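Long-range contact in mutual gliding motility protein C (MglC) (Myxococcus xanthus DK 1622, PDB 7CT3), which probably takes part in the control of cell polarity in gliding motility, as a Roadblock/LC7-domain protein that interacts with its paralog MglB: residues V82-L92 / L109-L120. Numbering follows the deposited sequence.
Sequences VMRLVSPDYFL and LRVTAPKVRAEL
Leu92 and Leu109 meet at the tight end of this contact, where the C-terminal helix 102-117 of the Roadblock/LC7 domain packs on its antiparallel sheet. The two strands involved, 79-87 and 90-97, are joined by a hairpin with a classic beta bulge, the backbone N of Val86 and of Ser87 both donating to Tyr90 O. The two leucines overlap head to tail, and Leu92 CD2 lies 3.6 Å from Leu109 CD1. The other branch of Leu109, CD2, reaches Val82 CG1 at 3.8 Å. Leu92 has CG anti to its backbone N (chi1 -174°), which sets CD2 against Ala113 CA, with Val116 CG2 a little farther off. Leu7 of helix 4-13 also touches Leu92. At the bulge, Val86 CG1 meets Val116 CG1 at 3.6 Å.

The other side is polar and looser. The straight Arg84 chain lies beside Arg110, both heading the same way. Arg110 CG lies over one face of the Arg84 guanidinium, 3.7 Å from NH2, and the two guanidinium planes are steeply inclined to each other. Arg84 NH2 also makes a long, weak ion pair with Glu71. Arg84 NH1 donates to a water in its guanidinium plane at 3.0 Å, and Arg117 NH1 donates to the same water. An alanine at Arg84 is likely to leave that water without the Arg84 donor, and the aliphatic part of Arg110 without the flat group it covers. At the chain end, the poorly ordered Leu120 rests CD1 on Ser87 CB. Arg117 bends at chi3 (-77°), which lays its guanidinium over the backbone of Ala113 and Pro114, and NH1 at its edge donates to Leu85 O at 2.7 Å, on a line close to the C=O bond but bent at the hydrogen (134°).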
# COMPACT_ATOMS: atom_id res chain seq x y z
N VAL A 82 4.69 1.08 -4.81
CA VAL A 82 3.41 1.66 -5.27
C VAL A 82 3.13 1.06 -6.64
O VAL A 82 4.02 1.05 -7.49
CB VAL A 82 3.47 3.20 -5.38
CG1 VAL A 82 2.09 3.78 -5.61
CG2 VAL A 82 4.15 3.83 -4.18
N MSE A 83 1.90 0.58 -6.84
CA MSE A 83 1.52 -0.07 -8.08
C MSE A 83 0.18 0.49 -8.56
O MSE A 83 -0.71 0.74 -7.75
CB MSE A 83 1.40 -1.58 -7.87
CG MSE A 83 2.71 -2.24 -7.54
SE MSE A 83 2.38 -4.09 -7.06
CE MSE A 83 1.93 -3.99 -5.15
N ARG A 84 0.07 0.66 -9.89
CA ARG A 84 -1.16 1.07 -10.54
C ARG A 84 -1.37 0.23 -11.80
O ARG A 84 -0.38 -0.28 -12.37
CB ARG A 84 -1.11 2.56 -10.92
CG ARG A 84 -1.18 3.50 -9.73
CD ARG A 84 -1.35 4.96 -10.13
NE ARG A 84 -1.76 5.69 -8.95
CZ ARG A 84 -3.02 6.02 -8.63
NH1 ARG A 84 -4.02 5.75 -9.45
NH2 ARG A 84 -3.25 6.65 -7.50
N LEU A 85 -2.63 0.10 -12.23
CA LEU A 85 -3.04 -0.68 -13.42
C LEU A 85 -2.71 0.12 -14.69
O LEU A 85 -3.02 1.32 -14.73
CB LEU A 85 -4.54 -0.97 -13.33
CG LEU A 85 -5.06 -2.01 -14.32
CD1 LEU A 85 -4.47 -3.38 -14.02
CD2 LEU A 85 -6.58 -2.06 -14.29
N VAL A 86 -2.11 -0.52 -15.69
CA VAL A 86 -1.86 0.13 -17.01
C VAL A 86 -2.69 -0.56 -18.10
O VAL A 86 -3.02 0.12 -19.09
CB VAL A 86 -0.36 0.21 -17.35
CG1 VAL A 86 0.33 1.30 -16.55
CG2 VAL A 86 0.35 -1.11 -17.16
N SER A 87 -3.05 -1.84 -17.95
CA SER A 87 -3.96 -2.57 -18.88
C SER A 87 -4.47 -3.83 -18.20
O SER A 87 -4.01 -4.19 -17.12
CB SER A 87 -3.27 -2.86 -20.19
OG SER A 87 -2.48 -4.04 -20.12
N PRO A 88 -5.43 -4.57 -18.79
CA PRO A 88 -5.88 -5.83 -18.20
C PRO A 88 -4.74 -6.84 -17.98
O PRO A 88 -4.92 -7.73 -17.17
CB PRO A 88 -6.90 -6.37 -19.23
CG PRO A 88 -7.38 -5.12 -19.96
CD PRO A 88 -6.16 -4.23 -20.02
N ASP A 89 -3.61 -6.67 -18.67
CA ASP A 89 -2.46 -7.63 -18.66
C ASP A 89 -1.25 -7.07 -17.90
O ASP A 89 -0.36 -7.88 -17.58
CB ASP A 89 -2.03 -7.99 -20.08
CG ASP A 89 -3.12 -8.66 -20.91
OD1 ASP A 89 -3.90 -9.45 -20.33
OD2 ASP A 89 -3.17 -8.39 -22.12
N TYR A 90 -1.18 -5.76 -17.63
CA TYR A 90 0.06 -5.09 -17.14
C TYR A 90 -0.23 -4.12 -15.99
O TYR A 90 -1.27 -3.43 -15.98
CB TYR A 90 0.75 -4.35 -18.28
CG TYR A 90 1.12 -5.23 -19.45
CD1 TYR A 90 2.03 -6.26 -19.31
CD2 TYR A 90 0.55 -5.04 -20.70
CE1 TYR A 90 2.37 -7.08 -20.37
CE2 TYR A 90 0.87 -5.85 -21.77
CZ TYR A 90 1.79 -6.87 -21.61
OH TYR A 90 2.12 -7.68 -22.66
N PHE A 91 0.72 -4.04 -15.06
CA PHE A 91 0.73 -3.01 -13.98
C PHE A 91 2.09 -2.33 -13.94
O PHE A 91 3.10 -2.87 -14.43
CB PHE A 91 0.34 -3.60 -12.63
CG PHE A 91 1.23 -4.69 -12.08
CD1 PHE A 91 1.04 -6.01 -12.46
CD2 PHE A 91 2.21 -4.40 -11.15
CE1 PHE A 91 1.83 -7.02 -11.94
CE2 PHE A 91 3.00 -5.42 -10.62
CZ PHE A 91 2.81 -6.72 -11.02
N LEU A 92 2.08 -1.13 -13.37
CA LEU A 92 3.24 -0.24 -13.19
C LEU A 92 3.67 -0.33 -11.72
O LEU A 92 2.77 -0.24 -10.87
CB LEU A 92 2.76 1.16 -13.57
CG LEU A 92 3.79 2.27 -13.61
CD1 LEU A 92 4.88 1.98 -14.62
CD2 LEU A 92 3.10 3.59 -13.93
N LEU A 109 3.69 8.53 -9.52
CA LEU A 109 3.16 7.34 -10.23
C LEU A 109 1.74 7.62 -10.72
O LEU A 109 1.41 7.19 -11.85
CB LEU A 109 3.22 6.09 -9.36
CG LEU A 109 3.29 4.79 -10.17
CD1 LEU A 109 4.62 4.68 -10.89
CD2 LEU A 109 3.05 3.57 -9.30
N ARG A 110 0.92 8.33 -9.94
CA ARG A 110 -0.47 8.68 -10.33
C ARG A 110 -0.43 9.55 -11.59
O ARG A 110 -1.25 9.33 -12.50
CB ARG A 110 -1.21 9.38 -9.18
CG ARG A 110 -2.67 9.67 -9.49
CD ARG A 110 -3.46 10.21 -8.30
NE ARG A 110 -2.90 11.44 -7.75
CZ ARG A 110 -3.09 12.68 -8.23
NH1 ARG A 110 -3.83 12.89 -9.30
NH2 ARG A 110 -2.51 13.70 -7.62
N VAL A 111 0.51 10.50 -11.66
CA VAL A 111 0.69 11.42 -12.82
C VAL A 111 1.19 10.64 -14.05
O VAL A 111 0.76 10.97 -15.17
CB VAL A 111 1.64 12.57 -12.46
CG1 VAL A 111 2.11 13.33 -13.69
CG2 VAL A 111 1.00 13.52 -11.45
N THR A 112 2.07 9.66 -13.85
CA THR A 112 2.79 8.96 -14.95
C THR A 112 1.93 7.82 -15.54
O THR A 112 2.06 7.56 -16.75
CB THR A 112 4.16 8.47 -14.47
OG1 THR A 112 4.83 9.57 -13.86
CG2 THR A 112 5.01 7.92 -15.60
N ALA A 113 1.09 7.16 -14.73
CA ALA A 113 0.32 5.96 -15.13
C ALA A 113 -0.44 6.19 -16.44
O ALA A 113 -0.38 5.35 -17.33
CB ALA A 113 -0.60 5.51 -14.02
N PRO A 114 -1.21 7.30 -16.61
CA PRO A 114 -1.92 7.54 -17.87
C PRO A 114 -0.99 7.66 -19.10
O PRO A 114 -1.39 7.25 -20.18
CB PRO A 114 -2.69 8.85 -17.68
CG PRO A 114 -2.40 9.33 -16.27
CD PRO A 114 -1.48 8.33 -15.60
N LYS A 115 0.22 8.20 -18.91
CA LYS A 115 1.23 8.34 -19.99
C LYS A 115 1.69 6.94 -20.43
O LYS A 115 1.80 6.71 -21.65
CB LYS A 115 2.41 9.19 -19.52
CG LYS A 115 2.05 10.59 -19.06
CD LYS A 115 3.26 11.47 -18.90
CE LYS A 115 3.07 12.55 -17.86
NZ LYS A 115 4.30 13.34 -17.68
N VAL A 116 1.93 6.04 -19.48
CA VAL A 116 2.33 4.63 -19.77
C VAL A 116 1.16 3.93 -20.48
O VAL A 116 1.41 3.24 -21.48
CB VAL A 116 2.77 3.90 -18.49
CG1 VAL A 116 2.99 2.41 -18.72
CG2 VAL A 116 4.01 4.53 -17.88
N ARG A 117 -0.07 4.13 -19.99
CA ARG A 117 -1.30 3.52 -20.56
C ARG A 117 -1.46 3.94 -22.03
O ARG A 117 -1.91 3.10 -22.83
CB ARG A 117 -2.55 3.91 -19.77
CG ARG A 117 -2.73 3.12 -18.48
CD ARG A 117 -4.16 3.09 -17.99
NE ARG A 117 -4.51 4.36 -17.38
CZ ARG A 117 -4.28 4.68 -16.10
NH1 ARG A 117 -3.72 3.83 -15.27
NH2 ARG A 117 -4.64 5.88 -15.66
N ALA A 118 -1.10 5.18 -22.36
CA ALA A 118 -1.23 5.77 -23.71
C ALA A 118 -0.26 5.11 -24.70
O ALA A 118 -0.52 5.21 -25.91
CB ALA A 118 -1.01 7.26 -23.63
N GLU A 119 0.81 4.45 -24.23
CA GLU A 119 1.87 3.87 -25.10
C GLU A 119 1.50 2.46 -25.57
O GLU A 119 2.24 1.92 -26.41
CB GLU A 119 3.22 3.82 -24.37
CG GLU A 119 3.78 5.17 -23.99
CD GLU A 119 4.17 6.08 -25.14
OE1 GLU A 119 4.13 5.63 -26.31
OE2 GLU A 119 4.53 7.25 -24.86
N LEU A 120 0.40 1.88 -25.06
CA LEU A 120 -0.01 0.48 -25.38
C LEU A 120 -0.45 0.39 -26.84
O LEU A 120 -0.98 1.35 -27.42
CB LEU A 120 -1.14 0.05 -24.44
CG LEU A 120 -0.83 0.12 -22.95
CD1 LEU A 120 -2.11 -0.05 -22.14
CD2 LEU A 120 0.21 -0.91 -22.54
O HOH W 1 -4.26 4.95 -12.37